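Local coordinates for protein beta-hexosaminidase Amuc_2018 (Akkermansia muciniphila, PDB 6JEB) that hydrolyses terminal non-reducing N-acetylglucosamine and N-acetylgalactosamine residues from N-glycans, chitobiose and related beta-linked glycans, at residues Val147-Phe155 / Met212-Asn220; Glu402-Arg413 / Arg458-Glu469. All coordinates share one frame; numbering follows the deposited sequence.

Contact 1. Residues Val147-Phe155 / Met212-Asn220; sequences VASRREESF and MNVRTTAGN
R151 CB packs on V214 CG1 at 3.7 Å; with CG between the backbone N and the carbonyl carbon (chi1 69°) and the chain extended from there, CD passes the R215 carbonyl, 3.4 Å from R215 O. At the tip the guanidinium turns back to its own segment: NE (3.0 Å) and NH2 (2.9 Å) of R151 both grip S154 OG, which lies 1° out of the guanidinium plane, while NH1 bonds to the backbone oxygens of R101 and Q132. This is consistent with a second-shell place behind the substrate-binding residue R101, in a contact that joins two parts of the GH20 catalytic (beta/alpha)8 barrel. V214 CG2 packs against the carbonyl oxygens of V147 and R150, 3.2 Å from R150 O. T216 makes the direct backbone link: F155 N donates to T216 O over 2.8 Å, with 173° at the hydrogen. The same oxygen lies over one face of the F155 ring, offset toward its rim, and the ring reaches on to A218, with F155 CE1 3.6 Å from A218 N. Water 1 bridges E152 N and V214 O.

Contact 2. Residues Glu402-Arg413 / Arg458-Glu469; sequences ERLPDLNHLLYR and RTQGNEPAFRWE
The Y412 ring is sandwiched: E463 CA and CB lie over one face, with CA 3.6 Å from the ring centroid, and R458 CD covers the opposite face. The R458 guanidinium adds an off-centre cation-pi contact, its plane 31° from the ring, while its NE bonds to Y415 O. At the edge, Y412 OH donates to N462 OD1 (2.7 Å), approaching nearly along the C=O axis. CG anti to the backbone N (chi1 -173°) carries the ring out from helix 407-414 into this slot. Replacing Y412 by an alanine would probably leave a gap between E463 and R458 and take from N462 OD1 its hydroxyl donor, leaving T459 N. The H409 ring has P464 CB over one face, 3.8 Å from its centroid, and an oblique F466 ring nearby; NE2 donates weakly to A465 O and P464 O, while ND1 bonds to D406 OD1, the N-cap acceptor that also takes H409 N. R413 meets E463 side-on, NE to OE2 at 2.7 Å and NH2 to OE1 at 2.9 Å, both oxygens near the guanidinium plane. R403 O sits at the W468 ring edge, 3.4 Å from CZ3, and R403 NH1 forms a salt bridge with E469 OE2 (3.0 Å), though E469 is poorly ordered. The C-terminal tail thus lies along helix 407-414 and the E402-bearing loop that follows strand 392-399 of the GH20 (beta/alpha)8 barrel.

How the contacts relate
Both contacts are partly buried and lie well away from the centre of the chain; contact 2 contains the substrate-binding residue E402, and F155 of contact 1 packs against it. Contact 1 joins the end of helix 143-148 and strand 150-151 with the loop 212-220 and buries 437 Å², with one direct backbone bond and close packing of V214 and T216 on backbone carbonyls. Contact 2 buries 865 Å² by laying the C-terminal tail on helix 407-414, using aromatic faces and salt bridges. They share no helix or strand, but meet at F155: its CE2 is 3.2 Å from E402 O, and its CD2 is 3.8 Å from W468 CE2. D157, which accepts from S154 N, also forms a salt bridge with R467, tying the two regions further.

Contact 1. Residues Val147-Phe155 / Met212-Asn220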
loop_
_atom_site.group_PDB
_atom_site.type_symbol
_atom_site.label_atom_id
_atom_site.label_comp_id
_atom_site.label_asym_id
_atom_site.label_seq_id
_atom_site.Cartn_x
_atom_site.Cartn_y
_atom_site.Cartn_z
ATOM N N VAL A 147 -6.175 23.056 -11.977
ATOM C CA VAL A 147 -6.221 23.544 -10.599
ATOM C C VAL A 147 -5.753 22.488 -9.599
ATOM O O VAL A 147 -4.784 22.700 -8.866
ATOM C CB VAL A 147 -7.629 24.048 -10.233
ATOM C CG1 VAL A 147 -7.653 24.522 -8.788
ATOM C CG2 VAL A 147 -8.065 25.171 -11.178
ATOM N N ALA A 148 -6.439 21.341 -9.553
ATOM C CA ALA A 148 -6.252 20.405 -8.445
ATOM C C ALA A 148 -4.888 19.724 -8.445
ATOM O O ALA A 148 -4.476 19.207 -7.398
ATOM C CB ALA A 148 -7.379 19.366 -8.437
ATOM N N SER A 149 -4.183 19.699 -9.575
ATOM C CA SER A 149 -2.896 19.017 -9.656
ATOM C C SER A 149 -1.725 19.920 -9.289
ATOM O O SER A 149 -0.571 19.483 -9.391
ATOM C CB SER A 149 -2.677 18.433 -11.061
ATOM O OG SER A 149 -2.307 19.444 -11.993
ATOM N N ARG A 150 -1.990 21.162 -8.877
ATOM C CA ARG A 150 -0.960 22.164 -8.642
ATOM C C ARG A 150 -1.157 22.796 -7.277
ATOM O O ARG A 150 -2.291 23.038 -6.862
ATOM C CB ARG A 150 -1.080 23.270 -9.696
ATOM C CG ARG A 150 -0.706 22.788 -11.081
ATOM C CD ARG A 150 -1.389 23.581 -12.190
ATOM N NE ARG A 150 -0.773 23.278 -13.477
ATOM C CZ ARG A 150 -1.214 23.746 -14.637
ATOM N NH1 ARG A 150 -2.301 24.518 -14.672
ATOM N NH2 ARG A 150 -0.573 23.438 -15.760
ATOM N N ARG A 151 -0.054 23.079 -6.582
ATOM C CA ARG A 151 -0.130 23.853 -5.353
ATOM C C ARG A 151 0.999 24.878 -5.313
ATOM O O ARG A 151 2.031 24.726 -5.971
ATOM C CB ARG A 151 -0.152 22.972 -4.091
ATOM C CG ARG A 151 1.145 22.242 -3.799
ATOM C CD ARG A 151 1.066 21.505 -2.458
ATOM N NE ARG A 151 2.316 20.830 -2.124
ATOM C CZ ARG A 151 2.544 19.536 -2.328
ATOM N NH1 ARG A 151 1.602 18.762 -2.869
ATOM N NH2 ARG A 151 3.713 19.010 -1.987
ATOM N N GLU A 152 0.788 25.925 -4.511
ATOM C CA GLU A 152 1.687 27.076 -4.510
ATOM C C GLU A 152 3.029 26.772 -3.851
ATOM O O GLU A 152 4.050 27.358 -4.236
ATOM C CB GLU A 152 1.001 28.245 -3.795
ATOM C CG GLU A 152 1.853 29.496 -3.668
ATOM C CD GLU A 152 1.270 30.488 -2.680
ATOM O OE1 GLU A 152 0.077 30.357 -2.341
ATOM O OE2 GLU A 152 2.013 31.380 -2.226
ATOM N N GLU A 153 3.051 25.887 -2.857
ATOM C CA GLU A 153 4.256 25.619 -2.073
ATOM C C GLU A 153 3.958 24.434 -1.163
ATOM O O GLU A 153 2.871 23.846 -1.214
ATOM C CB GLU A 153 4.687 26.837 -1.241
ATOM C CG GLU A 153 3.622 27.315 -0.249
ATOM C CD GLU A 153 4.101 28.463 0.637
ATOM O OE1 GLU A 153 5.303 28.811 0.594
ATOM O OE2 GLU A 153 3.273 29.016 1.389
ATOM N N SER A 154 4.932 24.100 -0.313
ATOM C CA SER A 154 4.753 23.093 0.731
ATOM C C SER A 154 5.367 23.631 2.016
ATOM O O SER A 154 6.566 23.925 2.057
ATOM C CB SER A 154 5.425 21.774 0.340
ATOM O OG SER A 154 5.072 21.381 -0.982
ATOM N N PHE A 155 4.554 23.768 3.060
ATOM C CA PHE A 155 5.052 24.168 4.382
ATOM C C PHE A 155 5.871 25.456 4.322
ATOM O O PHE A 155 6.937 25.569 4.931
ATOM C CB PHE A 155 5.842 23.040 5.052
ATOM C CG PHE A 155 5.189 21.702 4.934
ATOM C CD1 PHE A 155 4.097 21.372 5.725
ATOM C CD2 PHE A 155 5.653 20.774 4.017
ATOM C CE1 PHE A 155 3.482 20.133 5.605
ATOM C CE2 PHE A 155 5.056 19.541 3.899
ATOM C CZ PHE A 155 3.965 19.217 4.686
ATOM N N MET A 212 -10.875 28.898 -2.369
ATOM C CA MET A 212 -10.086 27.802 -1.819
ATOM C C MET A 212 -8.929 27.465 -2.744
ATOM O O MET A 212 -9.102 27.377 -3.962
ATOM C CB MET A 212 -10.971 26.562 -1.703
ATOM C CG MET A 212 -10.254 25.349 -1.154
ATOM S SD MET A 212 -10.063 25.468 0.628
ATOM C CE MET A 212 -11.771 25.304 1.150
ATOM N N ASN A 213 -7.753 27.263 -2.162
ATOM C CA ASN A 213 -6.580 26.813 -2.896
ATOM C C ASN A 213 -6.246 25.388 -2.489
ATOM O O ASN A 213 -6.674 24.902 -1.440
ATOM C CB ASN A 213 -5.378 27.719 -2.616
ATOM C CG ASN A 213 -5.612 29.135 -3.065
ATOM O OD1 ASN A 213 -6.137 29.371 -4.151
ATOM N ND2 ASN A 213 -5.244 30.091 -2.225
ATOM N N VAL A 214 -5.475 24.715 -3.341
ATOM C CA VAL A 214 -4.956 23.406 -2.973
ATOM C C VAL A 214 -4.104 23.559 -1.717
ATOM O O VAL A 214 -3.358 24.535 -1.560
ATOM C CB VAL A 214 -4.172 22.806 -4.153
ATOM C CG1 VAL A 214 -3.553 21.455 -3.769
ATOM C CG2 VAL A 214 -5.077 22.657 -5.378
ATOM N N ARG A 215 -4.233 22.609 -0.796
ATOM C CA ARG A 215 -3.612 22.757 0.513
ATOM C C ARG A 215 -2.095 22.659 0.403
ATOM O O ARG A 215 -1.562 21.845 -0.361
ATOM C CB ARG A 215 -4.138 21.684 1.467
ATOM C CG ARG A 215 -4.024 22.069 2.934
ATOM C CD ARG A 215 -4.570 20.969 3.825
ATOM N NE ARG A 215 -4.441 21.277 5.246
ATOM C CZ ARG A 215 -5.394 21.841 5.985
ATOM N NH1 ARG A 215 -6.555 22.191 5.434
ATOM N NH2 ARG A 215 -5.182 22.064 7.281
ATOM N N THR A 216 -1.395 23.495 1.178
ATOM C CA THR A 216 0.061 23.511 1.179
ATOM C C THR A 216 0.643 23.071 2.509
ATOM O O THR A 216 1.868 23.083 2.674
ATOM C CB THR A 216 0.592 24.907 0.830
ATOM O OG1 THR A 216 0.223 25.825 1.868
ATOM C CG2 THR A 216 0.034 25.376 -0.508
ATOM N N THR A 217 -0.205 22.690 3.460
ATOM C CA THR A 217 0.211 22.266 4.784
ATOM C C THR A 217 -0.480 20.949 5.099
ATOM O O THR A 217 -1.348 20.485 4.356
ATOM C CB THR A 217 -0.174 23.319 5.829
ATOM O OG1 THR A 217 -1.593 23.549 5.771
ATOM C CG2 THR A 217 0.563 24.624 5.563
ATOM N N ALA A 218 -0.073 20.335 6.206
ATOM C CA ALA A 218 -0.752 19.149 6.699
ATOM C C ALA A 218 -1.970 19.573 7.515
ATOM O O ALA A 218 -2.495 20.675 7.334
ATOM C CB ALA A 218 0.209 18.290 7.526
ATOM N N GLY A 219 -2.446 18.716 8.399
ATOM C CA GLY A 219 -3.642 19.021 9.148
ATOM C C GLY A 219 -4.898 18.557 8.436
ATOM O O GLY A 219 -4.892 18.148 7.271
ATOM N N ASN A 220 -6.006 18.651 9.158
ATOM C CA ASN A 220 -7.266 18.052 8.747
ATOM C C ASN A 220 -8.147 19.087 8.061
ATOM O O ASN A 220 -8.263 20.229 8.522
ATOM C CB ASN A 220 -7.986 17.475 9.976
ATOM C CG ASN A 220 -9.355 16.880 9.649
ATOM O OD1 ASN A 220 -10.393 17.462 9.982
ATOM N ND2 ASN A 220 -9.363 15.713 9.011
HETATM O O HOH W 1 -1.924 26.186 -3.338
HETATM O O HOH W 2 2.516 26.759 3.154
#

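Contact 2. Residues Glu402-Arg413 / Arg458-Glu469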
loop_
_atom_site.group_PDB
_atom_site.type_symbol
_atom_site.label_atom_id
_atom_site.label_comp_id
_atom_site.label_asym_id
_atom_site.label_seq_id
_atom_site.Cartn_x
_atom_site.Cartn_y
_atom_site.Cartn_z
ATOM N N GLU A 402 3.475 13.446 2.792
ATOM C CA GLU A 402 3.435 14.867 3.145
ATOM C C GLU A 402 4.842 15.448 3.181
ATOM O O GLU A 402 5.082 16.561 2.689
ATOM C CB GLU A 402 2.780 15.080 4.522
ATOM C CG GLU A 402 1.271 14.858 4.598
ATOM C CD GLU A 402 0.901 13.446 5.006
ATOM O OE1 GLU A 402 1.702 12.523 4.746
ATOM O OE2 GLU A 402 -0.183 13.259 5.605
ATOM N N ARG A 403 5.793 14.698 3.748
ATOM C CA ARG A 403 7.142 15.190 3.995
ATOM C C ARG A 403 8.203 14.422 3.209
ATOM O O ARG A 403 9.386 14.484 3.558
ATOM C CB ARG A 403 7.462 15.133 5.490
ATOM C CG ARG A 403 6.560 15.985 6.359
ATOM C CD ARG A 403 6.909 17.459 6.252
ATOM N NE ARG A 403 6.196 18.229 7.261
ATOM C CZ ARG A 403 6.494 19.479 7.592
ATOM N NH1 ARG A 403 7.487 20.109 6.978
ATOM N NH2 ARG A 403 5.799 20.095 8.539
ATOM N N LEU A 404 7.824 13.702 2.153
ATOM C CA LEU A 404 8.779 12.907 1.378
ATOM C C LEU A 404 8.733 13.367 -0.072
ATOM O O LEU A 404 7.907 12.885 -0.862
ATOM C CB LEU A 404 8.499 11.412 1.512
ATOM C CG LEU A 404 8.563 10.879 2.946
ATOM C CD1 LEU A 404 8.068 9.433 3.019
ATOM C CD2 LEU A 404 9.983 10.997 3.520
ATOM N N PRO A 405 9.600 14.305 -0.465
ATOM C CA PRO A 405 9.403 15.011 -1.738
ATOM C C PRO A 405 9.945 14.331 -2.984
ATOM O O PRO A 405 9.642 14.808 -4.086
ATOM C CB PRO A 405 10.116 16.354 -1.491
ATOM C CG PRO A 405 11.211 16.002 -0.525
ATOM C CD PRO A 405 10.626 14.944 0.379
ATOM N N ASP A 406 10.719 13.253 -2.864
ATOM C CA ASP A 406 11.270 12.584 -4.033
ATOM C C ASP A 406 11.535 11.118 -3.704
ATOM O O ASP A 406 11.418 10.687 -2.553
ATOM C CB ASP A 406 12.525 13.305 -4.557
ATOM C CG ASP A 406 13.624 13.429 -3.509
ATOM O OD1 ASP A 406 13.710 12.575 -2.607
ATOM O OD2 ASP A 406 14.409 14.396 -3.590
ATOM N N LEU A 407 11.908 10.357 -4.738
ATOM C CA LEU A 407 12.114 8.920 -4.564
ATOM C C LEU A 407 13.231 8.636 -3.568
ATOM O O LEU A 407 13.149 7.677 -2.792
ATOM C CB LEU A 407 12.414 8.258 -5.911
ATOM C CG LEU A 407 12.686 6.753 -5.864
ATOM C CD1 LEU A 407 11.412 6.000 -5.509
ATOM C CD2 LEU A 407 13.250 6.277 -7.197
ATOM N N ASN A 408 14.289 9.450 -3.578
ATOM C CA ASN A 408 15.382 9.257 -2.630
ATOM C C ASN A 408 14.862 9.272 -1.197
ATOM O O ASN A 408 15.191 8.392 -0.392
ATOM C CB ASN A 408 16.432 10.349 -2.838
ATOM C CG ASN A 408 17.714 10.096 -2.067
ATOM O OD1 ASN A 408 18.115 8.951 -1.848
ATOM N ND2 ASN A 408 18.373 11.174 -1.663
ATOM N N HIS A 409 14.024 10.257 -0.869
ATOM C CA HIS A 409 13.439 10.321 0.468
ATOM C C HIS A 409 12.448 9.183 0.698
ATOM O O HIS A 409 12.368 8.640 1.807
ATOM C CB HIS A 409 12.739 11.663 0.662
ATOM C CG HIS A 409 13.669 12.791 0.982
ATOM N ND1 HIS A 409 14.122 13.684 0.031
ATOM C CD2 HIS A 409 14.220 13.180 2.154
ATOM C CE1 HIS A 409 14.911 14.575 0.609
ATOM N NE2 HIS A 409 14.980 14.295 1.897
ATOM N N LEU A 410 11.672 8.836 -0.332
ATOM C CA LEU A 410 10.675 7.781 -0.204
ATOM C C LEU A 410 11.330 6.440 0.120
ATOM O O LEU A 410 10.907 5.734 1.044
ATOM C CB LEU A 410 9.889 7.708 -1.513
ATOM C CG LEU A 410 8.669 6.807 -1.590
ATOM C CD1 LEU A 410 7.663 7.256 -0.561
ATOM C CD2 LEU A 410 8.064 6.865 -2.983
ATOM N N LEU A 411 12.351 6.064 -0.650
ATOM C CA LEU A 411 13.024 4.795 -0.404
ATOM C C LEU A 411 13.742 4.803 0.932
ATOM O O LEU A 411 13.841 3.755 1.581
ATOM C CB LEU A 411 14.011 4.481 -1.530
ATOM C CG LEU A 411 13.393 4.195 -2.902
ATOM C CD1 LEU A 411 14.504 3.986 -3.934
ATOM C CD2 LEU A 411 12.451 2.988 -2.851
ATOM N N TYR A 412 14.256 5.963 1.356
ATOM C CA TYR A 412 14.936 6.017 2.643
ATOM C C TYR A 412 14.005 5.598 3.773
ATOM O O TYR A 412 14.409 4.851 4.670
ATOM C CB TYR A 412 15.521 7.407 2.925
ATOM C CG TYR A 412 16.345 7.345 4.182
ATOM C CD1 TYR A 412 17.678 6.959 4.135
ATOM C CD2 TYR A 412 15.772 7.609 5.423
ATOM C CE1 TYR A 412 18.435 6.859 5.290
ATOM C CE2 TYR A 412 16.506 7.501 6.583
ATOM C CZ TYR A 412 17.840 7.131 6.510
ATOM O OH TYR A 412 18.570 7.016 7.659
ATOM N N ARG A 413 12.754 6.078 3.753
ATOM C CA ARG A 413 11.823 5.688 4.810
ATOM C C ARG A 413 11.134 4.357 4.533
ATOM O O ARG A 413 10.816 3.634 5.480
ATOM C CB ARG A 413 10.829 6.812 5.125
ATOM C CG ARG A 413 11.537 8.001 5.755
ATOM C CD ARG A 413 10.752 8.744 6.837
ATOM N NE ARG A 413 11.648 9.691 7.500
ATOM C CZ ARG A 413 11.332 10.471 8.538
ATOM N NH1 ARG A 413 10.112 10.447 9.062
ATOM N NH2 ARG A 413 12.254 11.282 9.053
ATOM N N ARG A 458 21.187 2.311 7.301
ATOM C CA ARG A 458 20.444 3.331 8.035
ATOM C C ARG A 458 21.219 3.748 9.275
ATOM O O ARG A 458 21.542 2.911 10.125
ATOM C CB ARG A 458 19.056 2.820 8.426
ATOM C CG ARG A 458 18.203 2.450 7.234
ATOM C CD ARG A 458 17.897 3.667 6.376
ATOM N NE ARG A 458 17.144 3.327 5.169
ATOM C CZ ARG A 458 17.630 3.337 3.927
ATOM N NH1 ARG A 458 18.895 3.671 3.680
ATOM N NH2 ARG A 458 16.836 3.023 2.914
ATOM N N THR A 459 21.521 5.042 9.366
ATOM C CA THR A 459 22.043 5.667 10.566
ATOM C C THR A 459 21.204 6.910 10.805
ATOM O O THR A 459 20.491 7.375 9.910
ATOM C CB THR A 459 23.507 6.079 10.379
ATOM O OG1 THR A 459 23.575 7.105 9.380
ATOM C CG2 THR A 459 24.352 4.886 9.933
ATOM N N GLN A 460 21.277 7.450 12.021
ATOM C CA GLN A 460 20.480 8.635 12.319
ATOM C C GLN A 460 20.774 9.761 11.332
ATOM O O GLN A 460 19.852 10.435 10.854
ATOM C CB GLN A 460 20.726 9.091 13.756
ATOM C CG GLN A 460 19.843 10.260 14.182
ATOM C CD GLN A 460 20.177 10.762 15.562
ATOM O OE1 GLN A 460 20.586 9.995 16.431
ATOM N NE2 GLN A 460 20.005 12.059 15.773
ATOM N N GLY A 461 22.045 9.952 10.986
ATOM C CA GLY A 461 22.444 11.076 10.165
ATOM C C GLY A 461 22.441 10.877 8.666
ATOM O O GLY A 461 22.678 11.850 7.942
ATOM N N ASN A 462 22.193 9.671 8.153
ATOM C CA ASN A 462 22.291 9.468 6.708
ATOM C C ASN A 462 20.962 9.605 5.970
ATOM O O ASN A 462 20.908 9.336 4.764
ATOM C CB ASN A 462 23.057 8.183 6.341
ATOM C CG ASN A 462 22.217 6.919 6.441
ATOM O OD1 ASN A 462 21.158 6.890 7.064
ATOM N ND2 ASN A 462 22.711 5.848 5.820
ATOM N N GLU A 463 19.900 10.045 6.646
ATOM C CA GLU A 463 18.690 10.406 5.922
ATOM C C GLU A 463 18.976 11.615 5.030
ATOM O O GLU A 463 19.652 12.557 5.464
ATOM C CB GLU A 463 17.545 10.742 6.880
ATOM C CG GLU A 463 16.244 11.056 6.136
ATOM C CD GLU A 463 14.994 10.784 6.950
ATOM O OE1 GLU A 463 15.025 10.936 8.196
ATOM O OE2 GLU A 463 13.970 10.401 6.340
ATOM N N PRO A 464 18.506 11.607 3.780
ATOM C CA PRO A 464 18.708 12.775 2.913
ATOM C C PRO A 464 18.149 14.038 3.555
ATOM O O PRO A 464 17.164 14.004 4.295
ATOM C CB PRO A 464 17.940 12.407 1.638
ATOM C CG PRO A 464 17.956 10.903 1.614
ATOM C CD PRO A 464 17.876 10.483 3.065
ATOM N N ALA A 465 18.806 15.158 3.277
ATOM C CA ALA A 465 18.425 16.421 3.889
ATOM C C ALA A 465 17.038 16.860 3.431
ATOM O O ALA A 465 16.613 16.580 2.308
ATOM C CB ALA A 465 19.434 17.501 3.508
ATOM N N PHE A 466 16.340 17.570 4.317
ATOM C CA PHE A 466 15.057 18.188 4.019
ATOM C C PHE A 466 15.228 19.698 3.933
ATOM O O PHE A 466 16.141 20.271 4.535
ATOM C CB PHE A 466 14.024 17.889 5.111
ATOM C CG PHE A 466 13.695 16.435 5.259
ATOM C CD1 PHE A 466 12.732 15.850 4.454
ATOM C CD2 PHE A 466 14.336 15.654 6.210
ATOM C CE1 PHE A 466 12.417 14.506 4.587
ATOM C CE2 PHE A 466 14.023 14.309 6.349
ATOM C CZ PHE A 466 13.065 13.732 5.536
ATOM N N ARG A 467 14.334 20.346 3.191
ATOM C CA ARG A 467 14.391 21.794 3.062
ATOM C C ARG A 467 13.562 22.521 4.113
ATOM O O ARG A 467 13.695 23.744 4.249
ATOM C CB ARG A 467 13.937 22.234 1.667
ATOM C CG ARG A 467 12.427 22.349 1.519
ATOM C CD ARG A 467 12.040 22.931 0.164
ATOM N NE ARG A 467 12.460 22.074 -0.939
ATOM C CZ ARG A 467 11.642 21.282 -1.625
ATOM N NH1 ARG A 467 10.350 21.245 -1.329
ATOM N NH2 ARG A 467 12.117 20.532 -2.611
ATOM N N TRP A 468 12.719 21.814 4.856
ATOM C CA TRP A 468 11.788 22.438 5.783
ATOM C C TRP A 468 12.367 22.469 7.190
ATOM O O TRP A 468 12.984 21.499 7.638
ATOM C CB TRP A 468 10.466 21.673 5.806
ATOM C CG TRP A 468 9.881 21.448 4.452
ATOM C CD1 TRP A 468 9.424 22.402 3.586
ATOM C CD2 TRP A 468 9.670 20.187 3.809
ATOM N NE1 TRP A 468 8.961 21.811 2.438
ATOM C CE2 TRP A 468 9.095 20.452 2.551
ATOM C CE3 TRP A 468 9.917 18.857 4.175
ATOM C CZ2 TRP A 468 8.753 19.438 1.655
ATOM C CZ3 TRP A 468 9.584 17.858 3.286
ATOM C CH2 TRP A 468 9.002 18.151 2.041
ATOM N N GLU A 469 12.155 23.589 7.876
ATOM C CA GLU A 469 12.465 23.728 9.302
ATOM C C GLU A 469 13.868 23.252 9.679
ATOM O O GLU A 469 14.134 22.920 10.837
ATOM C CB GLU A 469 11.401 23.007 10.136
ATOM C CG GLU A 469 9.995 23.548 9.905
ATOM C CD GLU A 469 8.967 22.458 9.650
ATOM O OE1 GLU A 469 8.831 21.558 10.506
ATOM O OE2 GLU A 469 8.297 22.502 8.592
HETATM O O HOH W 3 5.576 23.138 9.043
HETATM O O HOH W 4 13.760 10.577 3.663
#